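PDB 3PF0: imelysin-like protein from Psychrobacter arcticus, which is of unknown function but belongs to the imelysin-like (M75 peptidase) family and is a putative metalloendopeptidase. Local coordinates for residues Tyr54-Val58 with Gly226-Phe231; Ala66-Ala70 with Ala108-Met114; Ser125-Ile129 with Arg199-Ile203; Ile272-Leu276 with Thr311-Leu315. All coordinates share one frame. Residue numbers count along the deposited sequence, not the author numbering.

Contact 1: residues Tyr54-Val58 with Gly226-Phe231; sequences YLTHV and GLNQWF
Val58 CG1 sits over the face of the Trp230 indole, 3.5 Å from the centroid of its six-membered ring and 2° off the normal, a CH-pi contact. Beside it Leu55 CD2 lies 3.6 Å from Gly226 C. Gly226 has no side chain, so the leucine meets bare backbone. Tyr54 CD2 meets Leu227 CD1 at 3.7 Å. The Tyr54 and Phe231 rings meet rim to rim, centroids 6.0 Å apart and planes at 6°. Both segments are helical. Their axes approach to 11.0 Å and cross at +41°, running roughly the same way. Leu55 and Leu227 have the closest CA atoms, 7.1 Å apart. Tyr54 and Trp230 are both t at chi1, which brings their polar ends together. At this edge Trp230 NE1 donates a hydrogen bond to Tyr54 OH (3.0 Å, 152°). Helix 286-292 also packs on Tyr54 and Phe231. This is a buried aromatic cluster of Tyr54, Trp230 and Phe231 joining helices 48-84 and 225-250, far from the centre of this all-helical chain.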
loop_
_atom_site.group_PDB
_atom_site.type_symbol
_atom_site.label_atom_id
_atom_site.label_comp_id
_atom_site.label_asym_id
_atom_site.label_seq_id
_atom_site.Cartn_x
_atom_site.Cartn_y
_atom_site.Cartn_z
ATOM N N TYR A 54 21.837 -5.641 5.148
ATOM C CA TYR A 54 20.730 -5.489 4.197
ATOM C C TYR A 54 19.414 -5.208 4.929
ATOM O O TYR A 54 18.732 -4.250 4.570
ATOM C CB TYR A 54 20.599 -6.707 3.262
ATOM C CG TYR A 54 19.386 -6.652 2.356
ATOM C CD1 TYR A 54 19.338 -5.777 1.272
ATOM C CD2 TYR A 54 18.289 -7.476 2.580
ATOM C CE1 TYR A 54 18.217 -5.712 0.444
ATOM C CE2 TYR A 54 17.158 -7.415 1.763
ATOM C CZ TYR A 54 17.129 -6.535 0.694
ATOM O OH TYR A 54 16.017 -6.483 -0.108
ATOM N N LEU A 55 19.083 -6.015 5.964
ATOM C CA LEU A 55 17.864 -5.877 6.776
ATOM C C LEU A 55 17.828 -4.526 7.517
ATOM O O LEU A 55 16.758 -3.938 7.637
ATOM C CB LEU A 55 17.724 -7.043 7.776
ATOM C CG LEU A 55 17.442 -8.444 7.190
ATOM C CD1 LEU A 55 17.740 -9.517 8.204
ATOM C CD2 LEU A 55 15.998 -8.579 6.678
ATOM N N THR A 56 18.993 -4.017 7.965
ATOM C CA THR A 56 19.115 -2.706 8.622
ATOM C C THR A 56 18.824 -1.606 7.586
ATOM O O THR A 56 18.139 -0.631 7.906
ATOM C CB THR A 56 20.501 -2.561 9.277
ATOM O OG1 THR A 56 20.666 -3.616 10.226
ATOM C CG2 THR A 56 20.690 -1.224 9.978
ATOM N N HIS A 57 19.314 -1.792 6.345
ATOM C CA HIS A 57 19.112 -0.858 5.239
ATOM C C HIS A 57 17.613 -0.847 4.815
ATOM O O HIS A 57 17.075 0.217 4.505
ATOM C CB HIS A 57 20.062 -1.218 4.073
ATOM C CG HIS A 57 19.525 -0.924 2.711
ATOM N ND1 HIS A 57 19.621 0.335 2.157
ATOM C CD2 HIS A 57 18.909 -1.744 1.829
ATOM C CE1 HIS A 57 19.046 0.249 0.971
ATOM N NE2 HIS A 57 18.606 -0.984 0.731
ATOM N N VAL A 58 16.947 -2.012 4.843
ATOM C CA VAL A 58 15.534 -2.152 4.474
ATOM C C VAL A 58 14.660 -1.388 5.489
ATOM O O VAL A 58 13.740 -0.667 5.091
ATOM C CB VAL A 58 15.157 -3.658 4.354
ATOM C CG1 VAL A 58 13.660 -3.904 4.545
ATOM C CG2 VAL A 58 15.642 -4.231 3.025
ATOM N N GLY A 226 14.224 -13.024 9.190
ATOM C CA GLY A 226 14.050 -11.665 8.695
ATOM C C GLY A 226 13.960 -11.562 7.188
ATOM O O GLY A 226 13.002 -10.982 6.664
ATOM N N LEU A 227 14.963 -12.127 6.490
ATOM C CA LEU A 227 15.042 -12.131 5.033
ATOM C C LEU A 227 13.845 -12.885 4.432
ATOM O O LEU A 227 13.260 -12.417 3.449
ATOM C CB LEU A 227 16.369 -12.761 4.589
ATOM C CG LEU A 227 16.837 -12.447 3.166
ATOM C CD1 LEU A 227 17.532 -11.087 3.101
ATOM C CD2 LEU A 227 17.770 -13.534 2.653
ATOM N N ASN A 228 13.442 -14.009 5.065
ATOM C CA ASN A 228 12.309 -14.811 4.602
ATOM C C ASN A 228 10.993 -14.023 4.698
ATOM O O ASN A 228 10.230 -14.011 3.733
ATOM C CB ASN A 228 12.199 -16.132 5.372
ATOM C CG ASN A 228 11.304 -17.137 4.684
ATOM O OD1 ASN A 228 11.655 -17.707 3.647
ATOM N ND2 ASN A 228 10.114 -17.354 5.223
ATOM N N GLN A 229 10.754 -13.343 5.839
ATOM C CA GLN A 229 9.544 -12.562 6.075
ATOM C C GLN A 229 9.465 -11.364 5.140
ATOM O O GLN A 229 8.384 -11.083 4.626
ATOM C CB GLN A 229 9.449 -12.096 7.543
ATOM C CG GLN A 229 8.021 -11.663 7.925
ATOM C CD GLN A 229 7.705 -11.709 9.396
ATOM O OE1 GLN A 229 8.540 -11.426 10.267
ATOM N NE2 GLN A 229 6.452 -11.992 9.697
ATOM N N TRP A 230 10.592 -10.659 4.937
ATOM C CA TRP A 230 10.690 -9.478 4.085
ATOM C C TRP A 230 10.316 -9.798 2.617
ATOM O O TRP A 230 9.462 -9.112 2.057
ATOM C CB TRP A 230 12.105 -8.864 4.181
ATOM C CG TRP A 230 12.458 -7.867 3.107
ATOM C CD1 TRP A 230 13.446 -7.991 2.178
ATOM C CD2 TRP A 230 11.822 -6.604 2.850
ATOM N NE1 TRP A 230 13.483 -6.876 1.371
ATOM C CE2 TRP A 230 12.501 -6.006 1.763
ATOM C CE3 TRP A 230 10.726 -5.927 3.419
ATOM C CZ2 TRP A 230 12.132 -4.759 1.240
ATOM C CZ3 TRP A 230 10.358 -4.696 2.896
ATOM C CH2 TRP A 230 11.064 -4.118 1.828
ATOM N N PHE A 231 10.933 -10.826 2.007
ATOM C CA PHE A 231 10.664 -11.157 0.612
ATOM C C PHE A 231 9.299 -11.821 0.420
ATOM O O PHE A 231 8.710 -11.679 -0.656
ATOM C CB PHE A 231 11.782 -12.009 0.009
ATOM C CG PHE A 231 12.995 -11.180 -0.315
ATOM C CD1 PHE A 231 13.029 -10.386 -1.455
ATOM C CD2 PHE A 231 14.084 -11.147 0.546
ATOM C CE1 PHE A 231 14.140 -9.592 -1.739
ATOM C CE2 PHE A 231 15.189 -10.342 0.268
ATOM C CZ PHE A 231 15.210 -9.573 -0.873
#

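Contact 2: residues Ala66-Ala70 with Ala108-Met114; sequences AYADA and AWASAEM
This is a close antiparallel helix pair near the centre of the chain, joining helix 48-84 to the C-terminal end of helix 92-112. The axes come within 8.4 Å and cross at -158°. Alanines allow this approach: the CA atoms of Ala66 and Ala112 are 4.9 Å apart, as are those of Ala70 and Ala108. Ala66 CB lies 4.0 Å from Ala112 CB, and Ala70 CB 4.2 Å from Ala108 CB. After Ala112 the helix gives way to a turn. There the selenomethionine Met114 (chi1 p) brings its CE to 3.5 Å from Ala66 CB. Beside the alanines, Tyr67 (chi1 m) and Trp109 (chi1 t) meet rim to rim, with Tyr67 CE1 3.5 Å from Trp109 CZ3. No direct hydrogen bond crosses. Water 1 donates to Ala66 O and Ala108 O, both at 2.6 Å. Water 2 accepts from Tyr67 OH at 2.6 Å and donates to Ala112 O at 3.0 Å. Small apolar side chains thus set the spacing, while water links the polar groups across it.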
loop_
_atom_site.group_PDB
_atom_site.type_symbol
_atom_site.label_atom_id
_atom_site.label_comp_id
_atom_site.label_asym_id
_atom_site.label_seq_id
_atom_site.Cartn_x
_atom_site.Cartn_y
_atom_site.Cartn_z
ATOM N N ALA A 66 8.633 4.907 4.330
ATOM C CA ALA A 66 7.303 4.702 3.753
ATOM C C ALA A 66 6.222 5.036 4.769
ATOM O O ALA A 66 5.265 5.729 4.428
ATOM C CB ALA A 66 7.140 3.278 3.265
ATOM N N TYR A 67 6.393 4.590 6.023
ATOM C CA TYR A 67 5.428 4.893 7.070
ATOM C C TYR A 67 5.475 6.381 7.433
ATOM O O TYR A 67 4.417 6.984 7.623
ATOM C CB TYR A 67 5.653 4.007 8.314
ATOM C CG TYR A 67 5.196 2.573 8.132
ATOM C CD1 TYR A 67 3.893 2.278 7.732
ATOM C CD2 TYR A 67 6.043 1.509 8.431
ATOM C CE1 TYR A 67 3.469 0.960 7.559
ATOM C CE2 TYR A 67 5.626 0.187 8.273
ATOM C CZ TYR A 67 4.337 -0.084 7.840
ATOM O OH TYR A 67 3.908 -1.387 7.726
ATOM N N ALA A 68 6.682 6.977 7.482
ATOM C CA ALA A 68 6.861 8.402 7.789
ATOM C C ALA A 68 6.176 9.272 6.727
ATOM O O ALA A 68 5.499 10.239 7.078
ATOM C CB ALA A 68 8.346 8.750 7.890
ATOM N N ASP A 69 6.302 8.882 5.440
ATOM C CA ASP A 69 5.682 9.583 4.328
ATOM C C ASP A 69 4.163 9.479 4.384
ATOM O O ASP A 69 3.506 10.501 4.227
ATOM C CB ASP A 69 6.197 9.087 2.971
ATOM C CG ASP A 69 5.713 9.960 1.828
ATOM O OD1 ASP A 69 5.810 11.207 1.947
ATOM O OD2 ASP A 69 5.217 9.402 0.823
ATOM N N ALA A 70 3.603 8.279 4.651
ATOM C CA ALA A 70 2.155 8.122 4.784
ATOM C C ALA A 70 1.612 9.019 5.935
ATOM O O ALA A 70 0.559 9.649 5.774
ATOM C CB ALA A 70 1.791 6.657 5.012
ATOM N N ALA A 108 0.965 6.919 -0.991
ATOM C CA ALA A 108 1.973 6.727 0.066
ATOM C C ALA A 108 1.666 5.478 0.897
ATOM O O ALA A 108 2.579 4.721 1.217
ATOM C CB ALA A 108 2.051 7.954 0.975
ATOM N N TRP A 109 0.401 5.251 1.233
ATOM C CA TRP A 109 0.043 4.055 1.989
ATOM C C TRP A 109 0.154 2.796 1.120
ATOM O O TRP A 109 0.547 1.748 1.640
ATOM C CB TRP A 109 -1.340 4.154 2.614
ATOM C CG TRP A 109 -1.723 2.897 3.345
ATOM C CD1 TRP A 109 -2.610 1.949 2.930
ATOM C CD2 TRP A 109 -1.098 2.373 4.528
ATOM N NE1 TRP A 109 -2.612 0.888 3.808
ATOM C CE2 TRP A 109 -1.673 1.109 4.781
ATOM C CE3 TRP A 109 -0.093 2.846 5.393
ATOM C CZ2 TRP A 109 -1.304 0.326 5.884
ATOM C CZ3 TRP A 109 0.278 2.062 6.478
ATOM C CH2 TRP A 109 -0.326 0.823 6.717
ATOM N N ALA A 110 -0.155 2.902 -0.191
ATOM C CA ALA A 110 -0.033 1.776 -1.131
ATOM C C ALA A 110 1.417 1.289 -1.156
ATOM O O ALA A 110 1.657 0.085 -1.163
ATOM C CB ALA A 110 -0.493 2.181 -2.530
ATOM N N SER A 111 2.377 2.231 -1.086
ATOM C CA SER A 111 3.806 1.939 -1.022
ATOM C C SER A 111 4.155 1.270 0.313
ATOM O O SER A 111 4.809 0.231 0.303
ATOM C CB SER A 111 4.610 3.218 -1.219
ATOM O OG SER A 111 4.441 3.641 -2.564
ATOM N N ALA A 112 3.663 1.812 1.447
ATOM C CA ALA A 112 3.894 1.257 2.800
ATOM C C ALA A 112 3.319 -0.173 2.958
ATOM O O ALA A 112 3.776 -0.935 3.821
ATOM C CB ALA A 112 3.293 2.178 3.862
ATOM N N GLU A 113 2.353 -0.552 2.094
ATOM C CA GLU A 113 1.728 -1.883 2.110
ATOM C C GLU A 113 2.698 -3.001 1.646
ATOM O O GLU A 113 2.336 -4.179 1.700
ATOM C CB GLU A 113 0.451 -1.891 1.263
ATOM C CG GLU A 113 -0.748 -1.378 2.040
ATOM C CD GLU A 113 -2.064 -1.345 1.291
ATOM O OE1 GLU A 113 -2.041 -1.307 0.041
ATOM O OE2 GLU A 113 -3.121 -1.298 1.955
HETATM N N MSE A 114 3.935 -2.639 1.247
HETATM C CA MSE A 114 4.997 -3.591 0.888
HETATM C C MSE A 114 5.329 -4.476 2.112
HETATM O O MSE A 114 5.876 -5.558 1.946
HETATM C CB MSE A 114 6.255 -2.846 0.384
HETATM C CG MSE A 114 7.013 -2.108 1.488
HETATM SE SE MSE A 114 8.642 -1.222 0.914
HETATM C CE MSE A 114 8.159 0.570 1.353
HETATM O O HOH W 1 4.853 5.792 1.840
HETATM O O HOH W 2 2.022 -1.815 6.038
#

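Contact 3: residues Ser125-Ile129 with Arg199-Ile203; sequences SNLYI and RLKDI
Arg199 lays its guanidinium flat on the ring of Tyr128, with centres 4.2 Å apart and planes at 4°. Arg199 CZ is 35° off the ring normal, so this cation-pi stack is off-centre. Arg199 NH2 lies 3.5 Å from Tyr128 CD1. Arg199 reaches across extended, with chi2 and chi3 both t. Arg199 NH1 donates a hydrogen bond to Ser125 OG (3.1 Å, 157°), which lies near the guanidinium plane. Ser125 OG also bonds water 3 at 2.6 Å, and that water donates to Arg199 O at 2.9 Å. Ser125 OG thus holds the guanidinium directly and the Arg199 carbonyl through water. Below this polar layer Ile129 (chi1 m, chi2 t) puts its CD1 3.5 Å from Ile203 CD1 and 4.0 Å from Leu200 CD2. The short helix 125-129 crosses a segment of the long helix 183-214 at -142°, with axes 10.9 Å apart. The nearest CA atoms, of Ser125 and Arg199, are 7.0 Å apart. Trp109 of helix 92-112 touches Ile129 and Leu200, so the apolar side continues into the helical core. The contact combines two chemistries: a partly exposed arginine held by ring stacking and hydrogen bonds, and buried aliphatic packing inward of it.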
loop_
_atom_site.group_PDB
_atom_site.type_symbol
_atom_site.label_atom_id
_atom_site.label_comp_id
_atom_site.label_asym_id
_atom_site.label_seq_id
_atom_site.Cartn_x
_atom_site.Cartn_y
_atom_site.Cartn_z
ATOM N N SER A 125 -4.807 -2.514 12.942
ATOM C CA SER A 125 -4.721 -1.090 12.618
ATOM C C SER A 125 -4.735 -0.846 11.106
ATOM O O SER A 125 -5.336 0.139 10.680
ATOM C CB SER A 125 -3.500 -0.443 13.264
ATOM O OG SER A 125 -3.742 0.944 13.446
ATOM N N ASN A 126 -4.146 -1.758 10.300
ATOM C CA ASN A 126 -4.117 -1.664 8.823
ATOM C C ASN A 126 -5.539 -1.624 8.214
ATOM O O ASN A 126 -5.736 -0.960 7.197
ATOM C CB ASN A 126 -3.321 -2.826 8.207
ATOM C CG ASN A 126 -3.809 -4.205 8.591
ATOM O OD1 ASN A 126 -4.381 -4.432 9.655
ATOM N ND2 ASN A 126 -3.576 -5.166 7.732
ATOM N N LEU A 127 -6.520 -2.322 8.837
ATOM C CA LEU A 127 -7.899 -2.294 8.348
ATOM C C LEU A 127 -8.581 -0.970 8.749
ATOM O O LEU A 127 -9.444 -0.490 8.019
ATOM C CB LEU A 127 -8.693 -3.519 8.801
ATOM C CG LEU A 127 -8.291 -4.853 8.121
ATOM C CD1 LEU A 127 -9.035 -6.022 8.723
ATOM C CD2 LEU A 127 -8.466 -4.803 6.575
ATOM N N TYR A 128 -8.125 -0.336 9.853
ATOM C CA TYR A 128 -8.592 0.990 10.269
ATOM C C TYR A 128 -7.953 2.038 9.377
ATOM O O TYR A 128 -8.497 3.129 9.243
ATOM C CB TYR A 128 -8.271 1.274 11.758
ATOM C CG TYR A 128 -9.197 0.568 12.730
ATOM C CD1 TYR A 128 -10.369 1.174 13.173
ATOM C CD2 TYR A 128 -8.892 -0.702 13.217
ATOM C CE1 TYR A 128 -11.235 0.521 14.054
ATOM C CE2 TYR A 128 -9.742 -1.359 14.113
ATOM C CZ TYR A 128 -10.916 -0.745 14.522
ATOM O OH TYR A 128 -11.760 -1.387 15.393
ATOM N N ILE A 129 -6.798 1.703 8.762
ATOM C CA ILE A 129 -6.058 2.579 7.849
ATOM C C ILE A 129 -6.589 2.420 6.404
ATOM O O ILE A 129 -6.804 3.423 5.713
ATOM C CB ILE A 129 -4.523 2.313 7.943
ATOM C CG1 ILE A 129 -3.974 2.776 9.305
ATOM C CG2 ILE A 129 -3.757 2.993 6.795
ATOM C CD1 ILE A 129 -2.653 2.167 9.699
ATOM N N ARG A 199 -2.586 6.840 13.928
ATOM C CA ARG A 199 -2.287 5.422 13.716
ATOM C C ARG A 199 -0.979 5.232 12.946
ATOM O O ARG A 199 -0.184 4.369 13.308
ATOM C CB ARG A 199 -3.443 4.718 12.987
ATOM C CG ARG A 199 -4.663 4.516 13.871
ATOM C CD ARG A 199 -5.823 3.898 13.103
ATOM N NE ARG A 199 -7.017 3.793 13.948
ATOM C CZ ARG A 199 -7.267 2.783 14.776
ATOM N NH1 ARG A 199 -6.421 1.761 14.866
ATOM N NH2 ARG A 199 -8.371 2.775 15.506
ATOM N N LEU A 200 -0.756 6.044 11.900
ATOM C CA LEU A 200 0.442 5.984 11.061
ATOM C C LEU A 200 1.705 6.397 11.817
ATOM O O LEU A 200 2.758 5.780 11.616
ATOM C CB LEU A 200 0.270 6.854 9.798
ATOM C CG LEU A 200 -0.809 6.384 8.810
ATOM C CD1 LEU A 200 -1.105 7.450 7.770
ATOM C CD2 LEU A 200 -0.414 5.108 8.143
ATOM N N LYS A 201 1.609 7.424 12.684
ATOM C CA LYS A 201 2.757 7.877 13.475
ATOM C C LYS A 201 3.111 6.840 14.523
ATOM O O LYS A 201 4.291 6.631 14.797
ATOM C CB LYS A 201 2.491 9.236 14.126
ATOM C CG LYS A 201 3.003 10.388 13.270
ATOM C CD LYS A 201 2.428 11.730 13.702
ATOM C CE LYS A 201 1.274 12.156 12.828
ATOM N NZ LYS A 201 0.211 12.853 13.603
ATOM N N ASP A 202 2.099 6.147 15.063
ATOM C CA ASP A 202 2.315 5.100 16.055
ATOM C C ASP A 202 3.059 3.917 15.434
ATOM O O ASP A 202 3.919 3.349 16.096
ATOM C CB ASP A 202 0.984 4.654 16.676
ATOM C CG ASP A 202 0.397 5.622 17.700
ATOM O OD1 ASP A 202 0.835 6.809 17.732
ATOM O OD2 ASP A 202 -0.511 5.204 18.459
ATOM N N ILE A 203 2.755 3.577 14.154
ATOM C CA ILE A 203 3.410 2.492 13.411
ATOM C C ILE A 203 4.857 2.897 13.109
ATOM O O ILE A 203 5.761 2.087 13.338
ATOM C CB ILE A 203 2.617 2.098 12.135
ATOM C CG1 ILE A 203 1.269 1.453 12.530
ATOM C CG2 ILE A 203 3.426 1.140 11.226
ATOM C CD1 ILE A 203 0.237 1.584 11.522
HETATM O O HOH W 3 -1.669 2.210 14.455
#

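Contact 4: residues Ile272-Leu276 with Thr311-Leu315; sequences INAKL and TTALL
Leu315 and Leu276 carry most of this contact, with 78 and 70 Å² buried by the opposite segment. Leu315 (chi1 t, chi2 p) pushes its CD2 into a space formed by three residues. Leu315 CD2 lies 3.8 Å from Ile272 CG2, 3.5 Å from the backbone Asn273 N and 3.9 Å from Leu276 CD1. Leu276 (chi1 m, chi2 t) reaches back the other way. Leu276 CD1 lies 3.7 Å from Thr311 CG2 and 4.1 Å from Thr312 OG1. The segments, on helices 268-283 and 298-316 of this all-helical fold, pack antiparallel, crossing at -164° with their axes 10.6 Å apart at closest approach. Asn273 and Thr312 have the nearest CA atoms, at 6.9 Å. Both backbones are regular helix, with Leu276 N bonded to Ile272 O and Leu315 N to Thr311 O, each at 2.9 Å. No direct hydrogen bond joins the segments. Water 4 bridges at the more exposed edge, donating to Asn273 OD1 and to Thr312 O, both at 2.7 Å. Thr311 OG1 and Thr312 OG1 bond to the carbonyls of Ala307 and Leu308 in their own helix. Helix 327-351 packs against Thr311, and Leu322 touches both Ile272 and Leu315.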
loop_
_atom_site.group_PDB
_atom_site.type_symbol
_atom_site.label_atom_id
_atom_site.label_comp_id
_atom_site.label_asym_id
_atom_site.label_seq_id
_atom_site.Cartn_x
_atom_site.Cartn_y
_atom_site.Cartn_z
ATOM N N ILE A 272 -1.926 1.224 -8.419
ATOM C CA ILE A 272 -1.137 0.106 -8.966
ATOM C C ILE A 272 0.303 0.575 -9.286
ATOM O O ILE A 272 1.253 -0.142 -8.987
ATOM C CB ILE A 272 -1.848 -0.556 -10.187
ATOM C CG1 ILE A 272 -3.270 -1.078 -9.810
ATOM C CG2 ILE A 272 -1.002 -1.673 -10.825
ATOM C CD1 ILE A 272 -3.394 -2.057 -8.573
ATOM N N ASN A 273 0.448 1.792 -9.845
ATOM C CA ASN A 273 1.724 2.420 -10.184
ATOM C C ASN A 273 2.591 2.640 -8.932
ATOM O O ASN A 273 3.780 2.309 -8.952
ATOM C CB ASN A 273 1.464 3.746 -10.897
ATOM C CG ASN A 273 2.661 4.363 -11.559
ATOM O OD1 ASN A 273 3.275 3.789 -12.467
ATOM N ND2 ASN A 273 2.975 5.581 -11.153
ATOM N N ALA A 274 1.999 3.155 -7.843
ATOM C CA ALA A 274 2.714 3.387 -6.582
ATOM C C ALA A 274 3.264 2.068 -6.022
ATOM O O ALA A 274 4.420 2.020 -5.604
ATOM C CB ALA A 274 1.793 4.053 -5.565
ATOM N N LYS A 275 2.462 0.982 -6.095
ATOM C CA LYS A 275 2.870 -0.343 -5.628
ATOM C C LYS A 275 3.982 -0.904 -6.511
ATOM O O LYS A 275 4.967 -1.414 -5.976
ATOM C CB LYS A 275 1.677 -1.308 -5.572
ATOM C CG LYS A 275 0.658 -0.922 -4.510
ATOM C CD LYS A 275 -0.382 -2.001 -4.287
ATOM C CE LYS A 275 -1.150 -1.688 -3.034
ATOM N NZ LYS A 275 -1.515 -2.919 -2.299
ATOM N N LEU A 276 3.860 -0.759 -7.856
ATOM C CA LEU A 276 4.878 -1.242 -8.802
ATOM C C LEU A 276 6.218 -0.524 -8.606
ATOM O O LEU A 276 7.259 -1.181 -8.576
ATOM C CB LEU A 276 4.423 -1.091 -10.267
ATOM C CG LEU A 276 3.586 -2.211 -10.871
ATOM C CD1 LEU A 276 3.133 -1.829 -12.278
ATOM C CD2 LEU A 276 4.355 -3.543 -10.910
ATOM N N THR A 311 5.778 -3.905 -17.195
ATOM C CA THR A 311 4.493 -3.774 -16.502
ATOM C C THR A 311 4.183 -2.287 -16.308
ATOM O O THR A 311 3.054 -1.867 -16.561
ATOM C CB THR A 311 4.497 -4.566 -15.169
ATOM O OG1 THR A 311 5.036 -5.870 -15.398
ATOM C CG2 THR A 311 3.101 -4.714 -14.569
ATOM N N THR A 312 5.198 -1.496 -15.902
ATOM C CA THR A 312 5.104 -0.047 -15.682
ATOM C C THR A 312 4.770 0.664 -17.020
ATOM O O THR A 312 3.893 1.534 -17.046
ATOM C CB THR A 312 6.402 0.476 -15.025
ATOM O OG1 THR A 312 6.621 -0.248 -13.811
ATOM C CG2 THR A 312 6.349 1.971 -14.707
ATOM N N ALA A 313 5.435 0.259 -18.119
ATOM C CA ALA A 313 5.196 0.808 -19.456
ATOM C C ALA A 313 3.779 0.465 -19.948
ATOM O O ALA A 313 3.128 1.308 -20.568
ATOM C CB ALA A 313 6.244 0.294 -20.433
ATOM N N LEU A 314 3.288 -0.751 -19.642
ATOM C CA LEU A 314 1.936 -1.169 -20.020
ATOM C C LEU A 314 0.879 -0.389 -19.221
ATOM O O LEU A 314 -0.118 0.049 -19.787
ATOM C CB LEU A 314 1.764 -2.685 -19.811
ATOM C CG LEU A 314 0.434 -3.311 -20.238
ATOM C CD1 LEU A 314 0.308 -3.388 -21.756
ATOM C CD2 LEU A 314 0.287 -4.681 -19.643
ATOM N N LEU A 315 1.124 -0.183 -17.917
ATOM C CA LEU A 315 0.209 0.536 -17.042
ATOM C C LEU A 315 0.080 2.009 -17.455
ATOM O O LEU A 315 -1.028 2.544 -17.423
ATOM C CB LEU A 315 0.686 0.410 -15.594
ATOM C CG LEU A 315 -0.292 0.790 -14.485
ATOM C CD1 LEU A 315 -1.412 -0.236 -14.345
ATOM C CD2 LEU A 315 0.427 0.883 -13.188
HETATM O O HOH W 4 3.174 3.359 -15.149
#

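In the fold
Contact 2 lies nearest the centre of the chain and touches each of the other three. It shares helix 48-84 with contact 1, about 17 Å away between centres, and Trp230 CH2 packs 3.9 Å from Met114 SE. Contact 3 is about 11 Å away, centre to centre, with Tyr67 CE1 3.7 Å from Ile203 CG2. The centre of contact 4 is about 16 Å away, linked by the Glu113 OE1 to Lys275 NZ salt bridge (2.9 Å). Contacts 3 and 4 fall on opposite sides of the chain's centre. Along the sequence, contacts 2 and 3 fall between the two segments of contact 1; contact 4 follows. Near and distant helices are thus joined into one all-helical body around contact 2.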